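Local atomic coordinates of inositol dehydrogenase (Lactobacillus casei, PDB entry 4MKX), a protein that probably oxidises scyllo-inositol with NAD as cofactor, as a sugar alcohol dehydrogenase of the Gfo/Idh/MocA family. Residues T207-R221 / L232-T245. Numbering follows the deposited sequence.
Sequences TGKEIDKVWAIGLNR and LETGAALMQLEDKT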
# COMPACT_ATOMS: atom_id res chain seq x y z
N THR A 207 -22.54 11.83 -9.89
CA THR A 207 -23.85 11.18 -9.96
C THR A 207 -24.80 11.77 -11.00
O THR A 207 -25.56 11.04 -11.64
CB THR A 207 -24.57 11.17 -8.60
OG1 THR A 207 -24.85 12.51 -8.18
CG2 THR A 207 -23.74 10.47 -7.55
N GLY A 208 -24.74 13.09 -11.17
CA GLY A 208 -25.74 13.80 -11.96
C GLY A 208 -27.04 14.03 -11.20
O GLY A 208 -28.03 14.50 -11.77
N LYS A 209 -27.03 13.74 -9.90
CA LYS A 209 -28.24 13.80 -9.09
C LYS A 209 -28.14 14.91 -8.05
O LYS A 209 -27.04 15.41 -7.78
CB LYS A 209 -28.46 12.42 -8.43
CG LYS A 209 -28.24 11.23 -9.38
CD LYS A 209 -28.01 9.89 -8.65
CE LYS A 209 -27.65 8.74 -9.62
NZ LYS A 209 -27.38 7.42 -8.95
N GLU A 210 -29.28 15.33 -7.49
CA GLU A 210 -29.29 16.37 -6.45
C GLU A 210 -29.44 15.76 -5.05
O GLU A 210 -29.89 14.63 -4.91
CB GLU A 210 -30.42 17.38 -6.64
CG GLU A 210 -30.38 18.19 -7.94
CD GLU A 210 -29.05 18.86 -8.19
OE1 GLU A 210 -28.48 19.47 -7.25
OE2 GLU A 210 -28.59 18.80 -9.35
N ILE A 211 -29.08 16.54 -4.03
CA ILE A 211 -29.20 16.10 -2.63
C ILE A 211 -30.58 16.47 -2.09
O ILE A 211 -31.01 17.62 -2.20
CB ILE A 211 -28.12 16.75 -1.76
CG1 ILE A 211 -26.72 16.33 -2.25
CG2 ILE A 211 -28.30 16.37 -0.29
CD1 ILE A 211 -25.63 17.34 -1.99
N ASP A 212 -31.27 15.49 -1.49
CA ASP A 212 -32.63 15.69 -1.00
C ASP A 212 -32.67 16.11 0.46
O ASP A 212 -33.12 17.20 0.79
CB ASP A 212 -33.47 14.43 -1.21
CG ASP A 212 -34.93 14.63 -0.84
OD1 ASP A 212 -35.43 15.77 -0.95
OD2 ASP A 212 -35.58 13.64 -0.45
N LYS A 213 -32.22 15.23 1.36
CA LYS A 213 -32.23 15.60 2.76
C LYS A 213 -30.94 15.21 3.46
O LYS A 213 -30.25 14.30 3.02
CB LYS A 213 -33.45 15.02 3.49
CG LYS A 213 -33.62 13.54 3.34
CD LYS A 213 -34.90 13.07 4.04
CE LYS A 213 -36.13 13.47 3.26
NZ LYS A 213 -37.38 13.19 4.01
N VAL A 214 -30.62 15.95 4.51
CA VAL A 214 -29.35 15.81 5.20
C VAL A 214 -29.52 15.88 6.71
O VAL A 214 -30.47 16.49 7.23
CB VAL A 214 -28.36 16.93 4.80
CG1 VAL A 214 -28.18 16.97 3.29
CG2 VAL A 214 -28.85 18.28 5.29
N TRP A 215 -28.61 15.24 7.43
CA TRP A 215 -28.47 15.45 8.86
C TRP A 215 -26.98 15.62 9.08
O TRP A 215 -26.18 14.94 8.44
CB TRP A 215 -28.99 14.24 9.66
CG TRP A 215 -28.90 14.40 11.16
CD1 TRP A 215 -29.13 15.54 11.88
CD2 TRP A 215 -28.56 13.38 12.11
NE1 TRP A 215 -28.95 15.28 13.22
CE2 TRP A 215 -28.59 13.97 13.39
CE3 TRP A 215 -28.23 12.03 11.99
CZ2 TRP A 215 -28.32 13.25 14.55
CZ3 TRP A 215 -27.95 11.31 13.15
CH2 TRP A 215 -28.00 11.92 14.41
N ALA A 216 -26.59 16.54 9.95
CA ALA A 216 -25.19 16.80 10.22
C ALA A 216 -25.00 16.96 11.71
O ALA A 216 -25.84 17.56 12.42
CB ALA A 216 -24.69 18.03 9.47
N ILE A 217 -23.90 16.40 12.20
CA ILE A 217 -23.52 16.54 13.60
C ILE A 217 -22.06 16.95 13.68
O ILE A 217 -21.33 16.90 12.69
CB ILE A 217 -23.75 15.23 14.40
CG1 ILE A 217 -22.90 14.08 13.87
CG2 ILE A 217 -25.22 14.84 14.40
CD1 ILE A 217 -23.17 12.76 14.62
N GLY A 218 -21.63 17.39 14.84
CA GLY A 218 -20.28 17.86 14.97
C GLY A 218 -19.87 18.00 16.41
O GLY A 218 -20.69 17.88 17.32
N LEU A 219 -18.60 18.29 16.60
CA LEU A 219 -18.00 18.19 17.91
C LEU A 219 -16.80 19.10 17.93
O LEU A 219 -16.09 19.23 16.93
CB LEU A 219 -17.59 16.73 18.12
CG LEU A 219 -16.89 16.22 19.38
CD1 LEU A 219 -17.78 16.38 20.60
CD2 LEU A 219 -16.52 14.75 19.18
N ASN A 220 -16.57 19.74 19.07
CA ASN A 220 -15.32 20.46 19.29
C ASN A 220 -14.49 19.87 20.44
O ASN A 220 -14.29 20.51 21.47
CB ASN A 220 -15.62 21.93 19.54
CG ASN A 220 -16.14 22.61 18.31
OD1 ASN A 220 -15.59 22.43 17.22
ND2 ASN A 220 -17.22 23.38 18.46
N ARG A 221 -13.99 18.65 20.24
CA ARG A 221 -13.33 17.90 21.31
C ARG A 221 -11.95 18.46 21.62
O ARG A 221 -11.63 18.75 22.77
CB ARG A 221 -13.20 16.43 20.92
CG ARG A 221 -12.84 15.52 22.08
CD ARG A 221 -14.12 14.99 22.69
NE ARG A 221 -14.62 13.85 21.92
CZ ARG A 221 -15.80 13.28 22.10
NH1 ARG A 221 -16.64 13.73 23.03
NH2 ARG A 221 -16.15 12.26 21.34
N LEU A 232 -16.91 24.66 14.16
CA LEU A 232 -16.76 23.22 14.38
C LEU A 232 -15.37 22.80 13.98
O LEU A 232 -14.85 23.27 12.96
CB LEU A 232 -17.75 22.43 13.54
CG LEU A 232 -19.18 22.27 14.06
CD1 LEU A 232 -20.05 21.60 13.01
CD2 LEU A 232 -19.17 21.47 15.35
N GLU A 233 -14.77 21.91 14.76
CA GLU A 233 -13.48 21.35 14.38
C GLU A 233 -13.63 20.06 13.57
O GLU A 233 -12.81 19.78 12.70
CB GLU A 233 -12.62 21.10 15.62
CG GLU A 233 -13.10 19.96 16.46
CD GLU A 233 -12.16 19.64 17.59
OE1 GLU A 233 -11.57 20.60 18.15
OE2 GLU A 233 -12.03 18.45 17.92
N THR A 234 -14.66 19.27 13.86
CA THR A 234 -14.97 18.08 13.06
C THR A 234 -16.47 17.94 12.94
O THR A 234 -17.19 18.15 13.92
CB THR A 234 -14.43 16.77 13.69
OG1 THR A 234 -13.09 16.98 14.16
CG2 THR A 234 -14.43 15.65 12.66
N GLY A 235 -16.94 17.59 11.75
CA GLY A 235 -18.35 17.37 11.56
C GLY A 235 -18.55 16.22 10.60
O GLY A 235 -17.68 15.90 9.79
N ALA A 236 -19.70 15.59 10.71
CA ALA A 236 -20.04 14.51 9.83
C ALA A 236 -21.48 14.68 9.37
O ALA A 236 -22.30 15.25 10.09
CB ALA A 236 -19.85 13.17 10.54
N ALA A 237 -21.77 14.17 8.19
CA ALA A 237 -23.11 14.29 7.64
C ALA A 237 -23.51 13.06 6.86
O ALA A 237 -22.68 12.40 6.22
CB ALA A 237 -23.20 15.53 6.76
N LEU A 238 -24.81 12.76 6.91
CA LEU A 238 -25.37 11.72 6.07
C LEU A 238 -26.40 12.39 5.17
O LEU A 238 -27.16 13.24 5.62
CB LEU A 238 -26.04 10.66 6.94
CG LEU A 238 -26.67 9.47 6.23
CD1 LEU A 238 -25.63 8.69 5.44
CD2 LEU A 238 -27.35 8.60 7.29
N MET A 239 -26.40 12.01 3.90
CA MET A 239 -27.25 12.68 2.92
C MET A 239 -27.95 11.64 2.08
O MET A 239 -27.37 10.63 1.68
CB MET A 239 -26.40 13.60 2.04
CG MET A 239 -25.55 14.55 2.83
SD MET A 239 -24.83 15.85 1.81
CE MET A 239 -23.86 14.85 0.71
N GLN A 240 -29.22 11.90 1.79
CA GLN A 240 -29.96 11.03 0.92
C GLN A 240 -30.21 11.84 -0.34
O GLN A 240 -30.70 12.97 -0.26
CB GLN A 240 -31.29 10.70 1.57
CG GLN A 240 -32.10 9.65 0.85
CD GLN A 240 -33.23 9.15 1.74
OE1 GLN A 240 -34.00 9.94 2.28
NE2 GLN A 240 -33.32 7.84 1.91
N LEU A 241 -29.84 11.29 -1.48
CA LEU A 241 -30.01 12.01 -2.74
C LEU A 241 -31.38 11.69 -3.33
O LEU A 241 -32.10 10.84 -2.79
CB LEU A 241 -28.89 11.65 -3.72
CG LEU A 241 -27.55 12.37 -3.57
CD1 LEU A 241 -26.93 12.27 -2.18
CD2 LEU A 241 -26.57 11.85 -4.62
N GLU A 242 -31.75 12.35 -4.43
CA GLU A 242 -33.10 12.23 -4.98
C GLU A 242 -33.55 10.82 -5.36
O GLU A 242 -34.75 10.52 -5.32
CB GLU A 242 -33.25 13.16 -6.20
CG GLU A 242 -32.58 12.62 -7.44
CD GLU A 242 -32.53 13.63 -8.56
OE1 GLU A 242 -33.45 14.47 -8.65
OE2 GLU A 242 -31.55 13.58 -9.34
N ASP A 243 -32.61 9.95 -5.73
CA ASP A 243 -32.95 8.59 -6.13
C ASP A 243 -32.61 7.58 -5.04
O ASP A 243 -32.49 6.39 -5.30
CB ASP A 243 -32.20 8.20 -7.40
CG ASP A 243 -30.71 8.16 -7.20
OD1 ASP A 243 -30.20 9.06 -6.49
OD2 ASP A 243 -30.06 7.23 -7.73
N LYS A 244 -32.49 8.10 -3.82
CA LYS A 244 -32.17 7.32 -2.62
C LYS A 244 -30.70 6.91 -2.57
O LYS A 244 -30.34 6.00 -1.82
CB LYS A 244 -33.09 6.10 -2.47
CG LYS A 244 -34.58 6.45 -2.48
CD LYS A 244 -34.99 7.15 -1.21
CE LYS A 244 -36.51 7.26 -1.09
NZ LYS A 244 -37.03 8.47 -1.77
N THR A 245 -29.87 7.59 -3.36
CA THR A 245 -28.41 7.41 -3.31
C THR A 245 -27.93 7.94 -1.99
O THR A 245 -28.46 8.92 -1.47
CB THR A 245 -27.69 8.21 -4.42
OG1 THR A 245 -28.05 7.67 -5.69
CG2 THR A 245 -26.16 8.13 -4.26
O HOH W 1 -34.83 11.12 -1.68
O HOH W 2 -14.00 17.01 16.79
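Val214 and Met239 lie side by side on one face of an antiparallel strand pair, 211-219 with 234-241. Val214 CG1 sits 3.6 Å from Met239 CG. CG1 stands beside its own backbone N (chi1 -55°), which also brings it to the sulfur. Ile211 adds its CD1, 4.1 Å from Met239 CE. Helices 197-207 and 328-347 pack on this buried face. Farther along, Gly218 meets Gly235. A CB on Gly218 would clash with Leu232 CD2, which lies 3.5 Å from Leu219 N. At the other end Asp212 and Lys213 both donate to Gln240 O, a classic beta bulge. Beyond it the contact turns polar and more exposed. Lys209 crosses Asp243 at about a right angle. Lys209 NZ makes a salt bridge to Asp243 OD2 at 3.0 Å, on the syn side and 30° out of the carboxylate plane. Lys209 NZ also pairs with Asp161. Asp243 OD1 accepts from Thr245 OG1 at 2.7 Å. Asp243 OD2 also makes a salt bridge to Arg221 of the second subunit. With an alanine here, Lys209 and that Arg221 would probably lose the carboxylate they share, leaving Lys209 with Asp161, and Thr245 OG1 would be freer to turn. The chemistry implies an apolar, backbone-bonded centre in the C-terminal domain sheet, with a charged end that helps join two subunits.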